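Local coordinates for proline dehydrogenase (Bradyrhizobium japonicum USDA 110, PDB 3HAZ), which probably oxidises proline to glutamate in two steps, pairing an FAD-dependent proline dehydrogenase with an NAD-dependent aldehyde dehydrogenase in one chain, at residues A[38-43]-A[403-407]; A[45-50]-A[426-431]; A[396-400]-A[468-472]. One frame throughout, in Å; residues are numbered along the deposited sequence.

Contact 1: A[38-43]-A[403-407]; sequences RIHRTA and ATVLE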
loop_
_atom_site.group_PDB
_atom_site.type_symbol
_atom_site.label_atom_id
_atom_site.label_comp_id
_atom_site.label_asym_id
_atom_site.label_seq_id
_atom_site.Cartn_x
_atom_site.Cartn_y
_atom_site.Cartn_z
ATOM N N ARG A 38 0.043 -4.271 -48.380
ATOM C CA ARG A 38 0.570 -5.469 -49.029
ATOM C C ARG A 38 1.209 -6.392 -47.991
ATOM O O ARG A 38 1.015 -7.605 -48.012
ATOM C CB ARG A 38 1.582 -5.107 -50.126
ATOM C CG ARG A 38 0.943 -4.450 -51.370
ATOM C CD ARG A 38 1.941 -4.306 -52.521
ATOM N NE ARG A 38 2.937 -3.269 -52.258
ATOM C CZ ARG A 38 2.765 -1.981 -52.540
ATOM N NH1 ARG A 38 1.634 -1.571 -53.098
ATOM N NH2 ARG A 38 3.722 -1.103 -52.265
ATOM N N ILE A 39 1.967 -5.804 -47.078
ATOM C CA ILE A 39 2.664 -6.585 -46.070
ATOM C C ILE A 39 1.660 -7.321 -45.199
ATOM O O ILE A 39 1.814 -8.516 -44.922
ATOM C CB ILE A 39 3.567 -5.687 -45.210
ATOM C CG1 ILE A 39 4.826 -5.313 -45.997
ATOM C CG2 ILE A 39 3.940 -6.384 -43.924
ATOM C CD1 ILE A 39 5.624 -4.188 -45.379
ATOM N N HIS A 40 0.621 -6.600 -44.787
ATOM C CA HIS A 40 -0.401 -7.149 -43.911
ATOM C C HIS A 40 -1.078 -8.342 -44.562
ATOM O O HIS A 40 -1.301 -9.366 -43.919
ATOM C CB HIS A 40 -1.440 -6.082 -43.564
ATOM C CG HIS A 40 -2.392 -6.499 -42.487
ATOM N ND1 HIS A 40 -2.124 -6.314 -41.145
ATOM C CD2 HIS A 40 -3.605 -7.097 -42.550
ATOM C CE1 HIS A 40 -3.135 -6.777 -40.431
ATOM N NE2 HIS A 40 -4.044 -7.259 -41.259
ATOM N N ARG A 41 -1.392 -8.202 -45.847
ATOM C CA ARG A 41 -2.076 -9.249 -46.598
ATOM C C ARG A 41 -1.212 -10.498 -46.785
ATOM O O ARG A 41 -1.637 -11.604 -46.452
ATOM C CB ARG A 41 -2.534 -8.719 -47.957
ATOM C CG ARG A 41 -3.122 -9.786 -48.854
ATOM C CD ARG A 41 -3.240 -9.308 -50.287
ATOM N NE ARG A 41 -3.341 -10.437 -51.206
ATOM C CZ ARG A 41 -4.469 -11.084 -51.470
ATOM N NH1 ARG A 41 -5.603 -10.708 -50.885
ATOM N NH2 ARG A 41 -4.465 -12.105 -52.318
ATOM N N THR A 42 -0.009 -10.312 -47.331
ATOM C CA THR A 42 0.959 -11.396 -47.467
ATOM C C THR A 42 1.173 -12.141 -46.151
ATOM O O THR A 42 1.140 -13.375 -46.110
ATOM C CB THR A 42 2.332 -10.880 -47.963
ATOM O OG1 THR A 42 2.210 -10.402 -49.307
ATOM C CG2 THR A 42 3.374 -11.995 -47.932
ATOM N N ALA A 43 1.396 -11.388 -45.080
ATOM C CA ALA A 43 1.670 -11.976 -43.772
ATOM C C ALA A 43 0.468 -12.738 -43.194
ATOM O O ALA A 43 0.634 -13.815 -42.614
ATOM C CB ALA A 43 2.161 -10.909 -42.795
ATOM N N ALA A 403 7.251 -11.287 -45.007
ATOM C CA ALA A 403 6.372 -10.404 -45.785
ATOM C C ALA A 403 6.970 -9.012 -45.948
ATOM O O ALA A 403 6.797 -8.366 -46.982
ATOM C CB ALA A 403 4.992 -10.302 -45.131
ATOM N N THR A 404 7.669 -8.554 -44.914
ATOM C CA THR A 404 8.220 -7.205 -44.905
ATOM C C THR A 404 9.455 -7.113 -45.799
ATOM O O THR A 404 9.637 -6.130 -46.516
ATOM C CB THR A 404 8.551 -6.745 -43.476
ATOM O OG1 THR A 404 7.353 -6.742 -42.690
ATOM C CG2 THR A 404 9.158 -5.341 -43.482
ATOM N N VAL A 405 10.294 -8.144 -45.764
ATOM C CA VAL A 405 11.475 -8.177 -46.627
ATOM C C VAL A 405 11.063 -8.289 -48.091
ATOM O O VAL A 405 11.666 -7.667 -48.965
ATOM C CB VAL A 405 12.445 -9.325 -46.249
ATOM C CG1 VAL A 405 13.525 -9.487 -47.309
ATOM C CG2 VAL A 405 13.068 -9.064 -44.881
ATOM N N LEU A 406 10.029 -9.081 -48.359
ATOM C CA LEU A 406 9.525 -9.220 -49.717
ATOM C C LEU A 406 9.072 -7.861 -50.274
ATOM O O LEU A 406 9.441 -7.483 -51.384
ATOM C CB LEU A 406 8.383 -10.236 -49.766
ATOM C CG LEU A 406 7.838 -10.603 -51.147
ATOM C CD1 LEU A 406 8.941 -11.167 -52.044
ATOM C CD2 LEU A 406 6.697 -11.596 -51.010
ATOM N N GLU A 407 8.283 -7.126 -49.496
ATOM C CA GLU A 407 7.798 -5.816 -49.933
ATOM C C GLU A 407 8.950 -4.869 -50.265
ATOM O O GLU A 407 8.904 -4.143 -51.259
ATOM C CB GLU A 407 6.893 -5.186 -48.874
ATOM C CG GLU A 407 6.626 -3.692 -49.082
ATOM C CD GLU A 407 5.840 -3.393 -50.358
ATOM O OE1 GLU A 407 4.974 -4.212 -50.739
ATOM O OE2 GLU A 407 6.083 -2.331 -50.974
HETATM O O HOH W 1 4.584 -8.470 -48.773
#
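Two helices cross obliquely here, their short axes 8.9 Å apart and their N-to-C directions at 134°, nearer antiparallel than parallel. The backbones come nearest at Ala-403, its CA 5.3 Å from the CA of Ile-39. Its methyl faces the partner: Ala-403 CB lies 3.7 Å from Ala-43 CB, from Thr-42 CG2 and from the backbone O of Ile-39, so a small side chain permits this approach. Its carbonyl is bridged by a water, which donates to Ala-403 O (2.8 Å) and hydrogen-bonds Thr-42 OG1 (3.1 Å). Next, Thr-404 OG1 lies 3.6 Å from Ile-39 CG2, although that hydroxyl bonds to Leu-400 O in its own helix. Glu-407 CB covers Ile-39 CG1 (3.5 Å), while the carboxylate forms a two-pronged salt bridge: Arg-38 NE to Glu-407 OE1 2.7 Å, Arg-38 NH2 to Glu-407 OE2 3.0 Å. Helix 399-409 follows strand 390-395 of the proline dehydrogenase TIM barrel; helix 33-50 covers it here, and Thr-404 and Val-405 touch helix 369-384.

Contact 2: A[45-50]-A[426-431]; sequences RLIEAI and ALYEQL. With SO4 (sulfate ion), chain J.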
loop_
_atom_site.group_PDB
_atom_site.type_symbol
_atom_site.label_atom_id
_atom_site.label_comp_id
_atom_site.label_asym_id
_atom_site.label_seq_id
_atom_site.Cartn_x
_atom_site.Cartn_y
_atom_site.Cartn_z
ATOM N N ARG A 45 -1.820 -14.195 -44.961
ATOM C CA ARG A 45 -1.904 -15.412 -45.757
ATOM C C ARG A 45 -0.872 -16.454 -45.321
ATOM O O ARG A 45 -1.156 -17.651 -45.312
ATOM C CB ARG A 45 -1.764 -15.094 -47.247
ATOM C CG ARG A 45 -2.961 -14.325 -47.817
ATOM C CD ARG A 45 -2.754 -13.954 -49.277
ATOM N NE ARG A 45 -2.559 -15.119 -50.137
ATOM C CZ ARG A 45 -3.538 -15.741 -50.792
ATOM N NH1 ARG A 45 -4.790 -15.313 -50.676
ATOM N NH2 ARG A 45 -3.270 -16.792 -51.559
ATOM N N LEU A 46 0.324 -15.998 -44.962
ATOM C CA LEU A 46 1.366 -16.911 -44.500
ATOM C C LEU A 46 0.952 -17.557 -43.179
ATOM O O LEU A 46 1.076 -18.765 -43.006
ATOM C CB LEU A 46 2.706 -16.186 -44.353
ATOM C CG LEU A 46 3.322 -15.577 -45.622
ATOM C CD1 LEU A 46 4.657 -14.913 -45.314
ATOM C CD2 LEU A 46 3.490 -16.615 -46.722
ATOM N N ILE A 47 0.443 -16.747 -42.260
ATOM C CA ILE A 47 0.045 -17.238 -40.942
ATOM C C ILE A 47 -1.188 -18.153 -41.007
ATOM O O ILE A 47 -1.285 -19.130 -40.266
ATOM C CB ILE A 47 -0.194 -16.071 -39.976
ATOM C CG1 ILE A 47 1.139 -15.411 -39.619
ATOM C CG2 ILE A 47 -0.922 -16.545 -38.720
ATOM C CD1 ILE A 47 0.977 -14.025 -39.022
ATOM N N GLU A 48 -2.120 -17.838 -41.901
ATOM C CA GLU A 48 -3.269 -18.710 -42.153
ATOM C C GLU A 48 -2.817 -20.093 -42.587
ATOM O O GLU A 48 -3.327 -21.104 -42.101
ATOM C CB GLU A 48 -4.184 -18.120 -43.227
ATOM C CG GLU A 48 -5.059 -16.991 -42.739
ATOM C CD GLU A 48 -6.045 -16.535 -43.791
ATOM O OE1 GLU A 48 -5.619 -16.341 -44.948
ATOM O OE2 GLU A 48 -7.241 -16.370 -43.461
ATOM N N ALA A 49 -1.867 -20.134 -43.517
ATOM C CA ALA A 49 -1.298 -21.399 -43.954
ATOM C C ALA A 49 -0.620 -22.104 -42.782
ATOM O O ALA A 49 -0.762 -23.311 -42.607
ATOM C CB ALA A 49 -0.302 -21.177 -45.095
ATOM N N ILE A 50 0.120 -21.345 -41.980
ATOM C CA ILE A 50 0.809 -21.925 -40.837
ATOM C C ILE A 50 -0.194 -22.559 -39.883
ATOM O O ILE A 50 0.058 -23.620 -39.314
ATOM C CB ILE A 50 1.635 -20.873 -40.074
ATOM C CG1 ILE A 50 2.868 -20.464 -40.881
ATOM C CG2 ILE A 50 2.061 -21.418 -38.720
ATOM C CD1 ILE A 50 3.624 -19.293 -40.265
ATOM N N ALA A 426 5.066 -24.673 -43.749
ATOM C CA ALA A 426 3.796 -24.143 -44.226
ATOM C C ALA A 426 3.988 -22.711 -44.716
ATOM O O ALA A 426 3.455 -22.324 -45.754
ATOM C CB ALA A 426 2.728 -24.205 -43.127
ATOM N N LEU A 427 4.759 -21.931 -43.967
ATOM C CA LEU A 427 5.043 -20.550 -44.341
ATOM C C LEU A 427 5.580 -20.455 -45.776
ATOM O O LEU A 427 4.971 -19.822 -46.638
ATOM C CB LEU A 427 6.036 -19.933 -43.350
ATOM C CG LEU A 427 6.345 -18.436 -43.413
ATOM C CD1 LEU A 427 7.225 -18.035 -42.233
ATOM C CD2 LEU A 427 7.006 -18.054 -44.739
ATOM N N TYR A 428 6.714 -21.094 -46.034
ATOM C CA TYR A 428 7.371 -20.928 -47.332
ATOM C C TYR A 428 6.655 -21.612 -48.504
ATOM O O TYR A 428 6.738 -21.140 -49.636
ATOM C CB TYR A 428 8.847 -21.324 -47.256
ATOM C CG TYR A 428 9.684 -20.276 -46.554
ATOM C CD1 TYR A 428 10.169 -20.489 -45.270
ATOM C CD2 TYR A 428 9.966 -19.058 -47.173
ATOM C CE1 TYR A 428 10.933 -19.519 -44.621
ATOM C CE2 TYR A 428 10.720 -18.081 -46.535
ATOM C CZ TYR A 428 11.203 -18.320 -45.261
ATOM O OH TYR A 428 11.954 -17.361 -44.623
ATOM N N GLU A 429 5.950 -22.707 -48.234
ATOM C CA GLU A 429 5.106 -23.328 -49.253
ATOM C C GLU A 429 4.036 -22.343 -49.721
ATOM O O GLU A 429 3.791 -22.200 -50.917
ATOM C CB GLU A 429 4.442 -24.596 -48.716
ATOM C CG GLU A 429 5.349 -25.813 -48.684
ATOM C CD GLU A 429 4.632 -27.052 -48.175
ATOM O OE1 GLU A 429 3.492 -26.919 -47.677
ATOM O OE2 GLU A 429 5.212 -28.156 -48.273
ATOM N N GLN A 430 3.402 -21.667 -48.767
ATOM C CA GLN A 430 2.388 -20.673 -49.091
ATOM C C GLN A 430 3.009 -19.485 -49.821
ATOM O O GLN A 430 2.433 -18.966 -50.776
ATOM C CB GLN A 430 1.662 -20.200 -47.834
ATOM C CG GLN A 430 0.570 -19.167 -48.121
ATOM C CD GLN A 430 -0.535 -19.728 -48.997
ATOM O OE1 GLN A 430 -0.921 -20.889 -48.858
ATOM N NE2 GLN A 430 -1.051 -18.904 -49.906
ATOM N N LEU A 431 4.184 -19.058 -49.366
ATOM C CA LEU A 431 4.890 -17.958 -50.011
ATOM C C LEU A 431 5.169 -18.300 -51.476
ATOM O O LEU A 431 5.075 -17.447 -52.357
ATOM C CB LEU A 431 6.208 -17.653 -49.285
ATOM C CG LEU A 431 6.988 -16.440 -49.801
ATOM C CD1 LEU A 431 6.282 -15.139 -49.409
ATOM C CD2 LEU A 431 8.420 -16.445 -49.282
HETATM S S SO4 J . 5.891 -26.053 -40.045
HETATM O O1 SO4 J . 5.245 -25.633 -41.288
HETATM O O2 SO4 J . 5.269 -27.289 -39.570
HETATM O O3 SO4 J . 7.319 -26.284 -40.275
HETATM O O4 SO4 J . 5.718 -25.004 -39.041
#
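A helix from near the N terminus packs onto the outside of the proline dehydrogenase TIM barrel here: 45-50, on helix 33-50, crosses 426-431, on helix 425-434, which links barrel strands 416-420 and 440-448 in sequence. The short axes approach to 8.0 Å at 129°, and the CA atoms of Ile-50 and Ala-426 come within 5.0 Å. Leu-46 is the residue most covered by the other segment, with CD1 4.0 Å from Leu-427 CD2 and CD2 3.9 Å from Leu-431 CB. Ile-50 CD1 meets Leu-427 CB at 4.0 Å, and Ala-49 CB lies 3.5 Å from Gln-430 CB, a spacing that the small side chain of Ala-49 allows. At the margin Arg-45 salt-bridges Asp-434, and Gln-430 hydrogen-bonds the same carboxylate. Ile-50 also touches Phe-469, so the packing extends to the back of the FAD site. At the start of helix 425-434 a sulfate, probably from the crystallisation liquor, accepts from Glu-425 N and from Ala-426 N, the latter 2.6 Å from its O1 at an N-H...O angle of 174°.

Contact 3: A[396-400]-A[468-472]; sequences THNAL and SFVAQ. With FAD (flavin-adenine dinucleotide), chain C.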
loop_
_atom_site.group_PDB
_atom_site.type_symbol
_atom_site.label_atom_id
_atom_site.label_comp_id
_atom_site.label_asym_id
_atom_site.label_seq_id
_atom_site.Cartn_x
_atom_site.Cartn_y
_atom_site.Cartn_z
ATOM N N THR A 396 14.851 -16.890 -41.757
ATOM C CA THR A 396 13.878 -16.538 -40.733
ATOM C C THR A 396 12.644 -17.402 -40.905
ATOM O O THR A 396 12.297 -17.782 -42.024
ATOM C CB THR A 396 13.467 -15.050 -40.827
ATOM O OG1 THR A 396 12.386 -14.791 -39.923
ATOM C CG2 THR A 396 13.023 -14.708 -42.244
ATOM N N HIS A 397 11.971 -17.710 -39.804
ATOM C CA HIS A 397 10.690 -18.411 -39.892
ATOM C C HIS A 397 9.543 -17.507 -39.434
ATOM O O HIS A 397 8.447 -17.974 -39.121
ATOM C CB HIS A 397 10.716 -19.709 -39.080
ATOM C CG HIS A 397 11.916 -20.566 -39.349
ATOM N ND1 HIS A 397 12.890 -20.801 -38.401
ATOM C CD2 HIS A 397 12.296 -21.250 -40.455
ATOM C CE1 HIS A 397 13.819 -21.589 -38.913
ATOM N NE2 HIS A 397 13.484 -21.871 -40.160
ATOM N N ASN A 398 9.806 -16.207 -39.406
ATOM C CA ASN A 398 8.812 -15.227 -38.979
ATOM C C ASN A 398 8.037 -14.689 -40.190
ATOM O O ASN A 398 8.634 -14.096 -41.087
ATOM C CB ASN A 398 9.524 -14.098 -38.225
ATOM C CG ASN A 398 8.577 -13.001 -37.762
ATOM O OD1 ASN A 398 7.668 -12.598 -38.483
ATOM N ND2 ASN A 398 8.806 -12.503 -36.553
ATOM N N ALA A 399 6.718 -14.907 -40.214
ATOM C CA ALA A 399 5.871 -14.521 -41.361
ATOM C C ALA A 399 5.852 -13.017 -41.647
ATOM O O ALA A 399 5.823 -12.591 -42.805
ATOM C CB ALA A 399 4.444 -15.033 -41.175
ATOM N N LEU A 400 5.861 -12.219 -40.588
ATOM C CA LEU A 400 5.894 -10.769 -40.728
ATOM C C LEU A 400 7.246 -10.315 -41.288
ATOM O O LEU A 400 7.313 -9.441 -42.155
ATOM C CB LEU A 400 5.631 -10.091 -39.384
ATOM C CG LEU A 400 5.648 -8.558 -39.413
ATOM C CD1 LEU A 400 4.606 -8.016 -40.392
ATOM C CD2 LEU A 400 5.434 -7.985 -38.019
ATOM N N SER A 468 9.249 -16.426 -29.270
ATOM C CA SER A 468 9.488 -16.899 -30.622
ATOM C C SER A 468 8.203 -16.881 -31.451
ATOM O O SER A 468 7.113 -17.207 -30.960
ATOM C CB SER A 468 10.130 -18.286 -30.620
ATOM O OG SER A 468 9.178 -19.306 -30.836
ATOM N N PHE A 469 8.345 -16.478 -32.708
ATOM C CA PHE A 469 7.214 -16.378 -33.614
ATOM C C PHE A 469 6.592 -17.745 -33.848
ATOM O O PHE A 469 5.367 -17.890 -33.840
ATOM C CB PHE A 469 7.648 -15.772 -34.950
ATOM C CG PHE A 469 6.557 -15.747 -35.979
ATOM C CD1 PHE A 469 5.775 -14.619 -36.149
ATOM C CD2 PHE A 469 6.314 -16.855 -36.776
ATOM C CE1 PHE A 469 4.768 -14.592 -37.091
ATOM C CE2 PHE A 469 5.311 -16.836 -37.721
ATOM C CZ PHE A 469 4.536 -15.707 -37.880
ATOM N N VAL A 470 7.444 -18.744 -34.057
ATOM C CA VAL A 470 6.975 -20.088 -34.356
ATOM C C VAL A 470 6.132 -20.649 -33.220
ATOM O O VAL A 470 5.125 -21.317 -33.459
ATOM C CB VAL A 470 8.135 -21.052 -34.685
ATOM C CG1 VAL A 470 8.925 -20.536 -35.879
ATOM C CG2 VAL A 470 9.041 -21.239 -33.473
ATOM N N ALA A 471 6.543 -20.371 -31.987
ATOM C CA ALA A 471 5.816 -20.844 -30.817
ATOM C C ALA A 471 4.441 -20.191 -30.739
ATOM O O ALA A 471 3.429 -20.874 -30.592
ATOM C CB ALA A 471 6.606 -20.560 -29.552
ATOM N N GLN A 472 4.420 -18.865 -30.834
ATOM C CA GLN A 472 3.184 -18.104 -30.755
ATOM C C GLN A 472 2.205 -18.459 -31.875
ATOM O O GLN A 472 1.010 -18.633 -31.634
ATOM C CB GLN A 472 3.488 -16.610 -30.767
ATOM C CG GLN A 472 4.314 -16.164 -29.576
ATOM C CD GLN A 472 4.528 -14.668 -29.540
ATOM O OE1 GLN A 472 3.645 -13.891 -29.908
ATOM N NE2 GLN A 472 5.707 -14.253 -29.091
HETATM P PA FAD C . 11.650 -14.803 -34.362
HETATM O O1A FAD C . 10.611 -15.523 -33.326
HETATM O O2A FAD C . 11.021 -13.735 -35.138
HETATM O O5B FAD C . 12.871 -14.157 -33.505
HETATM C C5B FAD C . 13.541 -14.980 -32.594
HETATM C C4B FAD C . 14.826 -14.288 -32.120
HETATM O O4B FAD C . 14.811 -12.788 -31.821
HETATM C C3B FAD C . 15.949 -14.885 -31.519
HETATM O O3B FAD C . 16.457 -16.087 -32.070
HETATM C C2B FAD C . 16.854 -13.722 -31.201
HETATM O O2B FAD C . 17.953 -13.506 -32.066
HETATM C C1B FAD C . 15.947 -12.558 -31.014
HETATM N N9A FAD C . 15.471 -12.272 -29.673
HETATM C C8A FAD C . 14.655 -13.053 -28.861
HETATM N N7A FAD C . 14.430 -12.356 -27.705
HETATM C C5A FAD C . 15.115 -11.123 -27.810
HETATM C C6A FAD C . 15.246 -9.952 -26.874
HETATM N N6A FAD C . 14.592 -9.966 -25.572
HETATM N N1A FAD C . 15.951 -8.898 -27.224
HETATM C C2A FAD C . 16.585 -8.853 -28.482
HETATM N N3A FAD C . 16.461 -9.978 -29.379
HETATM C C4A FAD C . 15.724 -11.076 -29.012
HETATM N N1 FAD C . 22.001 -17.567 -35.818
HETATM C C2 FAD C . 23.299 -17.277 -35.474
HETATM O O2 FAD C . 23.557 -16.589 -34.309
HETATM N N3 FAD C . 24.377 -17.734 -36.305
HETATM C C4 FAD C . 24.117 -18.452 -37.438
HETATM O O4 FAD C . 25.165 -18.839 -38.284
HETATM C C4X FAD C . 22.759 -18.752 -37.804
HETATM N N5 FAD C . 22.458 -19.529 -39.045
HETATM C C5X FAD C . 21.114 -19.820 -39.385
HETATM C C6 FAD C . 20.821 -20.591 -40.602
HETATM C C7 FAD C . 19.478 -20.876 -40.941
HETATM C C7M FAD C . 19.188 -21.694 -42.189
HETATM C C8 FAD C . 18.370 -20.395 -40.081
HETATM C C8M FAD C . 16.901 -20.694 -40.423
HETATM C C9 FAD C . 18.655 -19.658 -38.919
HETATM C C9A FAD C . 20.053 -19.365 -38.553
HETATM N N10 FAD C . 20.357 -18.598 -37.343
HETATM C C10 FAD C . 21.731 -18.307 -37.003
HETATM C "C1'" FAD C . 19.287 -17.944 -36.524
HETATM C "C2'" FAD C . 18.740 -18.766 -35.328
HETATM O "O2'" FAD C . 19.115 -20.132 -35.462
HETATM C "C3'" FAD C . 17.218 -18.566 -35.238
HETATM O "O3'" FAD C . 16.565 -19.356 -36.226
HETATM C "C4'" FAD C . 16.785 -17.067 -35.419
HETATM O "O4'" FAD C . 17.483 -16.113 -34.695
HETATM C "C5'" FAD C . 15.250 -16.885 -35.283
HETATM O "O5'" FAD C . 14.769 -15.732 -35.956
HETATM P P FAD C . 13.226 -15.786 -36.564
HETATM O O1P FAD C . 12.920 -14.389 -37.423
HETATM O O2P FAD C . 13.062 -16.990 -37.386
HETATM O O3P FAD C . 12.232 -16.005 -35.287
#
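Hydrogen bonds to the FAD pyrophosphate define this buried site just after strand 390-395, at the strand's C-terminal end, where TIM barrels carry their active sites. Thr-396 OG1 donates to FAD O1P (2.6 Å); His-397 N donates to FAD O2P (2.7 Å, 177°); Asn-398 ND2 donates to FAD O2A (2.9 Å); Phe-469 N donates to FAD O1A (2.5 Å). Both segments thus hold the pyrophosphate. An ST turn and two helix N-caps order the backbone around these donors: Thr-396 OG1 accepts from Asn-398 N (3.0 Å), Asn-398 OD1 weakly from Leu-400 N (2.8 Å) and also from Thr-401 N, and Ser-468 OG from Ala-471 N (3.1 Å). Between the segments, Asn-398 CA sits 3.9 Å from the Phe-469 ring centroid, 19° off the normal, a CH-pi contact over the face; Phe-469 CZ is 3.4 Å from Ala-399 CB. The polar link between the segments therefore runs through the cofactor: OH and NH donors just before and at the starts of two helices meet the phosphate charge.

From the N terminus, helix 33-50 supplies the first segments of contacts 1 and 2, which close loops of 359 and 375 residues by bringing that helix against barrel helices 399-409 and 425-434. Contact 3 closes a shorter one, 67 residues, between the turn after strand 390-395 and the start of helix 469-473. None nests: the order 38-43, 45-50, 396-400, 403-407, 426-431, 468-472 makes every pair cross. The centres lie 11 to 14 Å apart and the contacts touch: Leu-406 CD2 is 3.9 Å from Leu-431 CD1, Ile-39 CG2 is 3.9 Å from Leu-400 CD1, and Tyr-428 OH is 2.7 Å from Thr-396 O, probably hydrogen-bonded. Together they join helix 33-50, outer barrel helices and FAD pyrophosphate site.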